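Local coordinates for protein putative transcriptional regulator MarR (Geobacillus stearothermophilus, PDB 2RDP) that probably regulates transcription by binding DNA as a dimer through winged helix-turn-helix domains, as other MarR family proteins do, at residues Tyr38-Leu52 against Ile100-Ile114. Sequence-based numbering, arbitrary orientation.
Sequences YPITPPQFVALQWLL and IRLLEKGERIIEEVI. With NA (sodium ion), chain B.
Tyr38 O and Ile40 O grip a sodium ion, at 2.6 Å from Tyr38 O and 2.7 Å from Ile40 O. Leu35 O completes the three protein ligands. The bound turn leads into helix 42-52, and Tyr38 and Ile40 point toward helix 104-114. Val113 CG2 lies over one face of the Tyr38 ring, 3.7 Å from its centroid, in a CH-pi contact. The Glu112 carboxylate lies at the ring edge, and Glu112 CG is 3.6 Å from Tyr38 OH. CG of Tyr38 stands anti to its carbonyl carbon (chi1 -62°), which turns one ring face to Val113 and an edge to Glu112. An alanine here is likely to leave Val113 CG2 without its aromatic cover and open a gap beside Glu112. Pro39 CG meets Ile109 CD1 at 3.9 Å.

No hydrogen bond joins the two segments; apolar side chains hold them. The short helix axes cross at 104°, nearly perpendicular. Ile110 is a knob among Phe45, Leu48, Gln49 and Leu52. Its CG2 presses on Leu48 CB at 3.3 Å, a tight fit. In return Leu52 is a knob among Glu107, Ile110, Glu111 and Ile114. Its CG is anti to the backbone N (chi1 -176°), and CD1 comes to 3.6 Å from Glu107 CG. Leu48 CD2 meets Leu102 CD1 at 3.4 Å.

The contact joins the first helix of the winged-helix domain to the wing strand 98-102 and the helix after it. Helix 10-35 packs on Phe45 and Val113, helix 70-82 on Ala47 and Ile100, and strand 86-90 on Leu48 and Leu51.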
ATOM      1  N   TYR A  38      -1.560 -15.396  11.360  1.00 56.47           N
ATOM      2  CA  TYR A  38      -1.850 -16.357  10.303  1.00 56.16           C
ATOM      3  C   TYR A  38      -0.586 -16.923   9.721  1.00 56.66           C
ATOM      4  O   TYR A  38       0.412 -16.204   9.614  1.00 57.19           O
ATOM      5  CB  TYR A  38      -2.728 -15.717   9.215  1.00 55.82           C
ATOM      6  CG  TYR A  38      -4.052 -15.305   9.809  1.00 55.91           C
ATOM      7  CD1 TYR A  38      -5.070 -16.242  10.031  1.00 52.94           C
ATOM      8  CD2 TYR A  38      -4.255 -13.995  10.234  1.00 55.59           C
ATOM      9  CE1 TYR A  38      -6.259 -15.865  10.636  1.00 55.92           C
ATOM     10  CE2 TYR A  38      -5.437 -13.611  10.829  1.00 57.15           C
ATOM     11  CZ  TYR A  38      -6.433 -14.536  11.024  1.00 57.05           C
ATOM     12  OH  TYR A  38      -7.586 -14.102  11.609  1.00 58.59           O
ATOM     13  N   PRO A  39      -0.617 -18.216   9.325  1.00 57.03           N
ATOM     14  CA  PRO A  39       0.614 -18.824   8.825  1.00 57.42           C
ATOM     15  C   PRO A  39       0.963 -18.476   7.369  1.00 57.73           C
ATOM     16  O   PRO A  39       1.657 -19.240   6.724  1.00 59.06           O
ATOM     17  CB  PRO A  39       0.358 -20.338   9.017  1.00 57.32           C
ATOM     18  CG  PRO A  39      -1.124 -20.475   8.865  1.00 56.62           C
ATOM     19  CD  PRO A  39      -1.744 -19.180   9.339  1.00 56.82           C
ATOM     20  N   ILE A  40       0.513 -17.336   6.855  1.00 57.74           N
ATOM     21  CA  ILE A  40       0.936 -16.889   5.522  1.00 57.24           C
ATOM     22  C   ILE A  40       1.675 -15.566   5.609  1.00 57.24           C
ATOM     23  O   ILE A  40       1.624 -14.880   6.649  1.00 57.44           O
ATOM     24  CB  ILE A  40      -0.252 -16.756   4.555  1.00 57.77           C
ATOM     25  CG1 ILE A  40      -1.303 -15.787   5.118  1.00 56.62           C
ATOM     26  CG2 ILE A  40      -0.842 -18.159   4.258  1.00 57.24           C
ATOM     27  CD1 ILE A  40      -2.400 -15.432   4.160  1.00 56.01           C
ATOM     28  N   THR A  41       2.378 -15.225   4.539  1.00 56.80           N
ATOM     29  CA  THR A  41       3.108 -13.976   4.465  1.00 57.04           C
ATOM     30  C   THR A  41       2.296 -12.981   3.621  1.00 57.61           C
ATOM     31  O   THR A  41       1.311 -13.378   2.975  1.00 58.11           O
ATOM     32  CB  THR A  41       4.541 -14.191   3.890  1.00 56.86           C
ATOM     33  OG1 THR A  41       4.472 -14.515   2.497  1.00 58.11           O
ATOM     34  CG2 THR A  41       5.231 -15.319   4.630  1.00 56.04           C
ATOM     35  N   PRO A  42       2.682 -11.682   3.620  1.00 57.59           N
ATOM     36  CA  PRO A  42       1.954 -10.723   2.783  1.00 57.40           C
ATOM     37  C   PRO A  42       1.825 -11.050   1.284  1.00 56.61           C
ATOM     38  O   PRO A  42       0.734 -10.882   0.748  1.00 57.48           O
ATOM     39  CB  PRO A  42       2.712  -9.412   3.001  1.00 57.37           C
ATOM     40  CG  PRO A  42       3.340  -9.569   4.289  1.00 58.31           C
ATOM     41  CD  PRO A  42       3.726 -11.013   4.413  1.00 57.37           C
ATOM     42  N   PRO A  43       2.913 -11.484   0.600  1.00 56.06           N
ATOM     43  CA  PRO A  43       2.707 -11.836  -0.830  1.00 54.94           C
ATOM     44  C   PRO A  43       1.860 -13.117  -1.048  1.00 55.17           C
ATOM     45  O   PRO A  43       1.204 -13.244  -2.103  1.00 55.89           O
ATOM     46  CB  PRO A  43       4.124 -12.005  -1.375  1.00 54.77           C
ATOM     47  CG  PRO A  43       5.036 -11.571  -0.294  1.00 55.86           C
ATOM     48  CD  PRO A  43       4.315 -11.670   1.007  1.00 55.13           C
ATOM     49  N   GLN A  44       1.847 -14.030  -0.068  1.00 53.74           N
ATOM     50  CA  GLN A  44       0.956 -15.166  -0.122  1.00 54.14           C
ATOM     51  C   GLN A  44      -0.501 -14.719   0.057  1.00 54.67           C
ATOM     52  O   GLN A  44      -1.379 -15.159  -0.690  1.00 54.64           O
ATOM     53  CB  GLN A  44       1.352 -16.249   0.882  1.00 53.83           C
ATOM     54  CG  GLN A  44       2.707 -16.873   0.590  1.00 54.75           C
ATOM     55  CD  GLN A  44       3.215 -17.742   1.754  1.00 58.97           C
ATOM     56  OE1 GLN A  44       2.664 -17.733   2.845  1.00 59.03           O
ATOM     57  NE2 GLN A  44       4.270 -18.497   1.505  1.00 59.49           N
ATOM     58  N   PHE A  45      -0.761 -13.818   1.012  1.00 55.51           N
ATOM     59  CA  PHE A  45      -2.066 -13.149   1.064  1.00 55.62           C
ATOM     60  C   PHE A  45      -2.513 -12.604  -0.320  1.00 55.65           C
ATOM     61  O   PHE A  45      -3.582 -12.979  -0.825  1.00 55.87           O
ATOM     62  CB  PHE A  45      -2.130 -12.077   2.168  1.00 55.60           C
ATOM     63  CG  PHE A  45      -3.406 -11.289   2.145  1.00 55.70           C
ATOM     64  CD1 PHE A  45      -4.576 -11.818   2.673  1.00 55.15           C
ATOM     65  CD2 PHE A  45      -3.449 -10.040   1.528  1.00 58.30           C
ATOM     66  CE1 PHE A  45      -5.775 -11.116   2.604  1.00 53.98           C
ATOM     67  CE2 PHE A  45      -4.656  -9.305   1.478  1.00 58.65           C
ATOM     68  CZ  PHE A  45      -5.818  -9.866   2.035  1.00 54.90           C
ATOM     69  N   VAL A  46      -1.684 -11.773  -0.953  1.00 55.76           N
ATOM     70  CA  VAL A  46      -2.034 -11.213  -2.265  1.00 55.43           C
ATOM     71  C   VAL A  46      -2.332 -12.315  -3.298  1.00 55.40           C
ATOM     72  O   VAL A  46      -3.352 -12.264  -3.999  1.00 55.27           O
ATOM     73  CB  VAL A  46      -0.937 -10.259  -2.776  1.00 55.97           C
ATOM     74  CG1 VAL A  46      -1.255  -9.741  -4.168  1.00 55.91           C
ATOM     75  CG2 VAL A  46      -0.752  -9.061  -1.788  1.00 57.73           C
ATOM     76  N   ALA A  47      -1.434 -13.312  -3.384  1.00 54.47           N
ATOM     77  CA  ALA A  47      -1.588 -14.409  -4.319  1.00 53.22           C
ATOM     78  C   ALA A  47      -2.918 -15.144  -4.096  1.00 53.47           C
ATOM     79  O   ALA A  47      -3.687 -15.345  -5.049  1.00 53.67           O
ATOM     80  CB  ALA A  47      -0.399 -15.370  -4.214  1.00 52.16           C
ATOM     81  N   LEU A  48      -3.173 -15.542  -2.846  1.00 54.26           N
ATOM     82  CA  LEU A  48      -4.386 -16.263  -2.451  1.00 55.78           C
ATOM     83  C   LEU A  48      -5.680 -15.488  -2.701  1.00 56.98           C
ATOM     84  O   LEU A  48      -6.658 -16.044  -3.198  1.00 58.11           O
ATOM     85  CB  LEU A  48      -4.302 -16.692  -0.987  1.00 55.58           C
ATOM     86  CG  LEU A  48      -3.246 -17.742  -0.596  1.00 56.06           C
ATOM     87  CD1 LEU A  48      -3.130 -17.845   0.906  1.00 54.35           C
ATOM     88  CD2 LEU A  48      -3.552 -19.084  -1.197  1.00 51.63           C
ATOM     89  N   GLN A  49      -5.691 -14.217  -2.333  1.00 58.14           N
ATOM     90  CA  GLN A  49      -6.808 -13.342  -2.622  1.00 59.96           C
ATOM     91  C   GLN A  49      -7.100 -13.232  -4.143  1.00 59.09           C
ATOM     92  O   GLN A  49      -8.248 -13.176  -4.529  1.00 58.96           O
ATOM     93  CB  GLN A  49      -6.548 -11.981  -1.958  1.00 61.76           C
ATOM     94  CG  GLN A  49      -7.322 -10.788  -2.551  1.00 69.31           C
ATOM     95  CD  GLN A  49      -6.509  -9.891  -3.520  1.00 74.61           C
ATOM     96  OE1 GLN A  49      -5.307  -9.665  -3.321  1.00 76.05           O
ATOM     97  NE2 GLN A  49      -7.193  -9.358  -4.562  1.00 74.92           N
ATOM     98  N   TRP A  50      -6.070 -13.217  -4.998  1.00 58.20           N
ATOM     99  CA  TRP A  50      -6.274 -13.209  -6.459  1.00 57.21           C
ATOM    100  C   TRP A  50      -6.944 -14.496  -6.935  1.00 57.35           C
ATOM    101  O   TRP A  50      -7.828 -14.463  -7.775  1.00 57.91           O
ATOM    102  CB  TRP A  50      -4.955 -12.988  -7.237  1.00 56.45           C
ATOM    103  CG  TRP A  50      -4.551 -11.565  -7.355  1.00 54.57           C
ATOM    104  CD1 TRP A  50      -3.401 -10.986  -6.881  1.00 54.65           C
ATOM    105  CD2 TRP A  50      -5.305 -10.511  -7.958  1.00 55.05           C
ATOM    106  NE1 TRP A  50      -3.389  -9.648  -7.152  1.00 51.60           N
ATOM    107  CE2 TRP A  50      -4.547  -9.321  -7.812  1.00 55.01           C
ATOM    108  CE3 TRP A  50      -6.555 -10.450  -8.610  1.00 54.88           C
ATOM    109  CZ2 TRP A  50      -5.001  -8.073  -8.291  1.00 55.92           C
ATOM    110  CZ3 TRP A  50      -6.999  -9.215  -9.097  1.00 56.04           C
ATOM    111  CH2 TRP A  50      -6.216  -8.045  -8.942  1.00 55.84           C
ATOM    112  N   LEU A  51      -6.517 -15.628  -6.397  1.00 57.45           N
ATOM    113  CA  LEU A  51      -7.116 -16.910  -6.725  1.00 58.12           C
ATOM    114  C   LEU A  51      -8.558 -17.023  -6.224  1.00 59.26           C
ATOM    115  O   LEU A  51      -9.416 -17.588  -6.905  1.00 59.08           O
ATOM    116  CB  LEU A  51      -6.270 -18.043  -6.141  1.00 58.07           C
ATOM    117  CG  LEU A  51      -4.894 -18.268  -6.781  1.00 56.61           C
ATOM    118  CD1 LEU A  51      -4.064 -19.161  -5.893  1.00 54.49           C
ATOM    119  CD2 LEU A  51      -5.040 -18.844  -8.171  1.00 55.11           C
ATOM    120  N   LEU A  52      -8.816 -16.508  -5.024  1.00 60.18           N
ATOM    121  CA  LEU A  52     -10.174 -16.465  -4.489  1.00 61.33           C
ATOM    122  C   LEU A  52     -11.072 -15.618  -5.404  1.00 62.34           C
ATOM    123  O   LEU A  52     -12.164 -16.049  -5.781  1.00 62.80           O
ATOM    124  CB  LEU A  52     -10.192 -15.908  -3.052  1.00 60.92           C
ATOM    125  CG  LEU A  52     -11.515 -15.864  -2.257  1.00 60.33           C
ATOM    126  CD1 LEU A  52     -11.953 -17.245  -1.859  1.00 59.86           C
ATOM    127  CD2 LEU A  52     -11.398 -14.957  -1.024  1.00 59.46           C
ATOM    128  N   ILE A 100      -2.874 -22.588 -11.212  1.00 51.00           N
ATOM    129  CA  ILE A 100      -2.811 -22.648  -9.776  1.00 51.12           C
ATOM    130  C   ILE A 100      -4.244 -22.624  -9.283  1.00 52.34           C
ATOM    131  O   ILE A 100      -5.043 -21.791  -9.705  1.00 53.14           O
ATOM    132  CB  ILE A 100      -2.020 -21.444  -9.177  1.00 51.31           C
ATOM    133  CG1 ILE A 100      -0.686 -21.220  -9.911  1.00 49.58           C
ATOM    134  CG2 ILE A 100      -1.788 -21.631  -7.689  1.00 49.46           C
ATOM    135  CD1 ILE A 100       0.077 -22.522 -10.251  1.00 50.46           C
ATOM    136  N   ARG A 101      -4.571 -23.560  -8.400  1.00 52.78           N
ATOM    137  CA  ARG A 101      -5.894 -23.641  -7.812  1.00 52.89           C
ATOM    138  C   ARG A 101      -5.811 -23.537  -6.298  1.00 53.16           C
ATOM    139  O   ARG A 101      -5.063 -24.282  -5.648  1.00 53.10           O
ATOM    140  CB  ARG A 101      -6.547 -24.965  -8.184  1.00 52.59           C
ATOM    141  CG  ARG A 101      -7.681 -25.375  -7.274  1.00 53.81           C
ATOM    142  CD  ARG A 101      -8.293 -26.673  -7.759  1.00 55.50           C
ATOM    143  NE  ARG A 101      -8.738 -26.532  -9.144  1.00 55.87           N
ATOM    144  CZ  ARG A 101      -9.194 -27.528  -9.900  1.00 56.62           C
ATOM    145  NH1 ARG A 101      -9.287 -28.766  -9.408  1.00 55.67           N
ATOM    146  NH2 ARG A 101      -9.562 -27.280 -11.156  1.00 56.09           N
ATOM    147  N   LEU A 102      -6.614 -22.630  -5.755  1.00 52.91           N
ATOM    148  CA  LEU A 102      -6.824 -22.507  -4.335  1.00 53.54           C
ATOM    149  C   LEU A 102      -7.347 -23.796  -3.723  1.00 54.00           C
ATOM    150  O   LEU A 102      -8.458 -24.250  -4.050  1.00 54.69           O
ATOM    151  CB  LEU A 102      -7.835 -21.377  -4.090  1.00 53.64           C
ATOM    152  CG  LEU A 102      -7.904 -20.763  -2.695  1.00 53.06           C
ATOM    153  CD1 LEU A 102      -6.523 -20.251  -2.254  1.00 48.69           C
ATOM    154  CD2 LEU A 102      -8.991 -19.664  -2.641  1.00 50.59           C
ATOM    155  N   LEU A 103      -6.552 -24.385  -2.831  1.00 54.26           N
ATOM    156  CA  LEU A 103      -7.023 -25.492  -1.990  1.00 54.48           C
ATOM    157  C   LEU A 103      -7.841 -25.015  -0.769  1.00 55.15           C
ATOM    158  O   LEU A 103      -7.746 -23.858  -0.350  1.00 55.08           O
ATOM    159  CB  LEU A 103      -5.843 -26.356  -1.544  1.00 54.11           C
ATOM    160  CG  LEU A 103      -5.128 -27.066  -2.690  1.00 53.87           C
ATOM    161  CD1 LEU A 103      -4.062 -27.995  -2.143  1.00 52.46           C
ATOM    162  CD2 LEU A 103      -6.140 -27.818  -3.536  1.00 53.62           C
ATOM    163  N   GLU A 104      -8.619 -25.920  -0.183  1.00 56.44           N
ATOM    164  CA  GLU A 104      -9.483 -25.593   0.955  1.00 57.46           C
ATOM    165  C   GLU A 104      -8.706 -24.976   2.109  1.00 56.87           C
ATOM    166  O   GLU A 104      -9.217 -24.077   2.763  1.00 56.56           O
ATOM    167  CB  GLU A 104     -10.248 -26.827   1.450  1.00 58.08           C
ATOM    168  CG  GLU A 104     -11.226 -26.551   2.607  1.00 62.49           C
ATOM    169  CD  GLU A 104     -11.888 -27.822   3.117  1.00 69.69           C
ATOM    170  OE1 GLU A 104     -11.610 -28.924   2.569  1.00 73.46           O
ATOM    171  OE2 GLU A 104     -12.697 -27.738   4.070  1.00 73.44           O
ATOM    172  N   LYS A 105      -7.497 -25.478   2.364  1.00 56.58           N
ATOM    173  CA  LYS A 105      -6.645 -24.952   3.428  1.00 56.74           C
ATOM    174  C   LYS A 105      -6.278 -23.486   3.173  1.00 57.25           C
ATOM    175  O   LYS A 105      -6.333 -22.659   4.079  1.00 58.01           O
ATOM    176  CB  LYS A 105      -5.385 -25.812   3.600  1.00 56.39           C
ATOM    177  CG  LYS A 105      -4.376 -25.201   4.586  1.00 56.30           C
ATOM    178  CD  LYS A 105      -3.059 -26.075   4.645  1.00 54.67           C
ATOM    179  CE  LYS A 105      -2.205 -25.321   5.846  1.00 55.46           C
ATOM    180  NZ  LYS A 105      -0.934 -26.194   5.929  1.00 57.52           N
ATOM    181  N   GLY A 106      -5.931 -23.163   1.930  1.00 57.38           N
ATOM    182  CA  GLY A 106      -5.606 -21.800   1.553  1.00 56.72           C
ATOM    183  C   GLY A 106      -6.803 -20.887   1.652  1.00 57.10           C
ATOM    184  O   GLY A 106      -6.712 -19.792   2.218  1.00 56.11           O
ATOM    185  N   GLU A 107      -7.926 -21.333   1.096  1.00 57.73           N
ATOM    186  CA  GLU A 107      -9.182 -20.559   1.114  1.00 59.13           C
ATOM    187  C   GLU A 107      -9.674 -20.254   2.522  1.00 58.90           C
ATOM    188  O   GLU A 107     -10.095 -19.149   2.797  1.00 59.01           O
ATOM    189  CB  GLU A 107     -10.297 -21.281   0.353  1.00 59.57           C
ATOM    190  CG  GLU A 107     -11.417 -20.348  -0.048  1.00 64.17           C
ATOM    191  CD  GLU A 107     -12.675 -21.076  -0.437  1.00 69.92           C
ATOM    192  OE1 GLU A 107     -12.737 -22.290  -0.164  1.00 71.86           O
ATOM    193  OE2 GLU A 107     -13.613 -20.430  -0.986  1.00 72.99           O
ATOM    194  N   ARG A 108      -9.601 -21.243   3.401  0.70 59.08           N
ATOM    195  CA  ARG A 108     -10.038 -21.088   4.777  0.70 59.53           C
ATOM    196  C   ARG A 108      -9.293 -19.924   5.432  0.70 59.15           C
ATOM    197  O   ARG A 108      -9.927 -19.033   5.991  0.70 59.54           O
ATOM    198  CB  ARG A 108      -9.841 -22.401   5.554  0.70 59.68           C
ATOM    199  CG  ARG A 108     -11.108 -22.957   6.150  0.70 61.92           C
ATOM    200  CD  ARG A 108     -10.787 -23.897   7.286  0.70 65.50           C
ATOM    201  NE  ARG A 108     -11.110 -25.290   6.980  0.70 67.88           N
ATOM    202  CZ  ARG A 108     -12.219 -25.905   7.401  0.70 69.17           C
ATOM    203  NH1 ARG A 108     -13.119 -25.248   8.135  0.70 69.33           N
ATOM    204  NH2 ARG A 108     -12.438 -27.177   7.088  0.70 69.11           N
ATOM    205  N   ILE A 109      -7.961 -19.922   5.319  1.00 58.75           N
ATOM    206  CA  ILE A 109      -7.103 -18.855   5.860  1.00 58.29           C
ATOM    207  C   ILE A 109      -7.406 -17.446   5.312  1.00 58.50           C
ATOM    208  O   ILE A 109      -7.567 -16.503   6.086  1.00 58.57           O
ATOM    209  CB  ILE A 109      -5.595 -19.181   5.634  1.00 58.15           C
ATOM    210  CG1 ILE A 109      -5.144 -20.305   6.553  1.00 56.83           C
ATOM    211  CG2 ILE A 109      -4.706 -17.968   5.909  1.00 56.99           C
ATOM    212  CD1 ILE A 109      -3.851 -20.897   6.125  1.00 56.10           C
ATOM    213  N   ILE A 110      -7.472 -17.289   3.995  1.00 58.66           N
ATOM    214  CA  ILE A 110      -7.716 -15.973   3.454  1.00 59.25           C
ATOM    215  C   ILE A 110      -9.066 -15.395   3.698  1.00 59.59           C
ATOM    216  O   ILE A 110      -9.183 -14.200   3.841  1.00 60.12           O
ATOM    217  CB  ILE A 110      -7.478 -15.835   1.970  1.00 59.88           C
ATOM    218  CG1 ILE A 110      -8.225 -16.903   1.193  1.00 58.94           C
ATOM    219  CG2 ILE A 110      -6.007 -15.708   1.712  1.00 62.16           C
ATOM    220  CD1 ILE A 110      -8.346 -16.556  -0.202  1.00 62.55           C
ATOM    221  N   GLU A 111     -10.086 -16.230   3.700  1.00 60.65           N
ATOM    222  CA  GLU A 111     -11.412 -15.809   4.109  1.00 61.60           C
ATOM    223  C   GLU A 111     -11.417 -15.281   5.541  1.00 60.94           C
ATOM    224  O   GLU A 111     -12.161 -14.357   5.879  1.00 60.54           O
ATOM    225  CB  GLU A 111     -12.365 -16.992   4.014  1.00 62.33           C
ATOM    226  CG  GLU A 111     -12.619 -17.428   2.576  1.00 66.00           C
ATOM    227  CD  GLU A 111     -13.878 -18.283   2.430  1.00 71.89           C
ATOM    228  OE1 GLU A 111     -14.088 -19.270   3.213  1.00 69.65           O
ATOM    229  OE2 GLU A 111     -14.655 -17.933   1.505  1.00 75.54           O
ATOM    230  N   GLU A 112     -10.594 -15.900   6.376  1.00 60.07           N
ATOM    231  CA  GLU A 112     -10.451 -15.488   7.742  1.00 59.34           C
ATOM    232  C   GLU A 112      -9.686 -14.176   7.857  1.00 58.08           C
ATOM    233  O   GLU A 112     -10.035 -13.333   8.669  1.00 58.01           O
ATOM    234  CB  GLU A 112      -9.738 -16.588   8.500  1.00 60.23           C
ATOM    235  CG  GLU A 112      -9.848 -16.461   9.984  1.00 64.89           C
ATOM    236  CD  GLU A 112      -9.429 -17.708  10.720  1.00 70.97           C
ATOM    237  OE1 GLU A 112      -9.024 -18.728  10.079  1.00 71.91           O
ATOM    238  OE2 GLU A 112      -9.513 -17.645  11.969  1.00 74.34           O
ATOM    239  N   VAL A 113      -8.650 -13.989   7.040  1.00 56.59           N
ATOM    240  CA  VAL A 113      -7.879 -12.740   7.074  1.00 55.15           C
ATOM    241  C   VAL A 113      -8.753 -11.581   6.578  1.00 55.05           C
ATOM    242  O   VAL A 113      -8.799 -10.530   7.184  1.00 54.97           O
ATOM    243  CB  VAL A 113      -6.552 -12.828   6.260  1.00 54.95           C
ATOM    244  CG1 VAL A 113      -5.879 -11.443   6.130  1.00 53.29           C
ATOM    245  CG2 VAL A 113      -5.606 -13.846   6.871  1.00 52.94           C
ATOM    246  N   ILE A 114      -9.465 -11.799   5.487  1.00 55.13           N
ATOM    247  CA  ILE A 114     -10.369 -10.800   4.951  1.00 56.18           C
ATOM    248  C   ILE A 114     -11.481 -10.383   5.925  1.00 56.07           C
ATOM    249  O   ILE A 114     -11.799  -9.207   6.034  1.00 56.44           O
ATOM    250  CB  ILE A 114     -10.925 -11.224   3.578  1.00 56.78           C
ATOM    251  CG1 ILE A 114      -9.841 -10.977   2.509  1.00 57.94           C
ATOM    252  CG2 ILE A 114     -12.206 -10.437   3.258  1.00 55.58           C
ATOM    253  CD1 ILE A 114     -10.147 -11.636   1.182  1.00 61.61           C
TER
HETATM  254 NA    NA B 148       2.191 -14.401   9.254  1.00 35.28          NA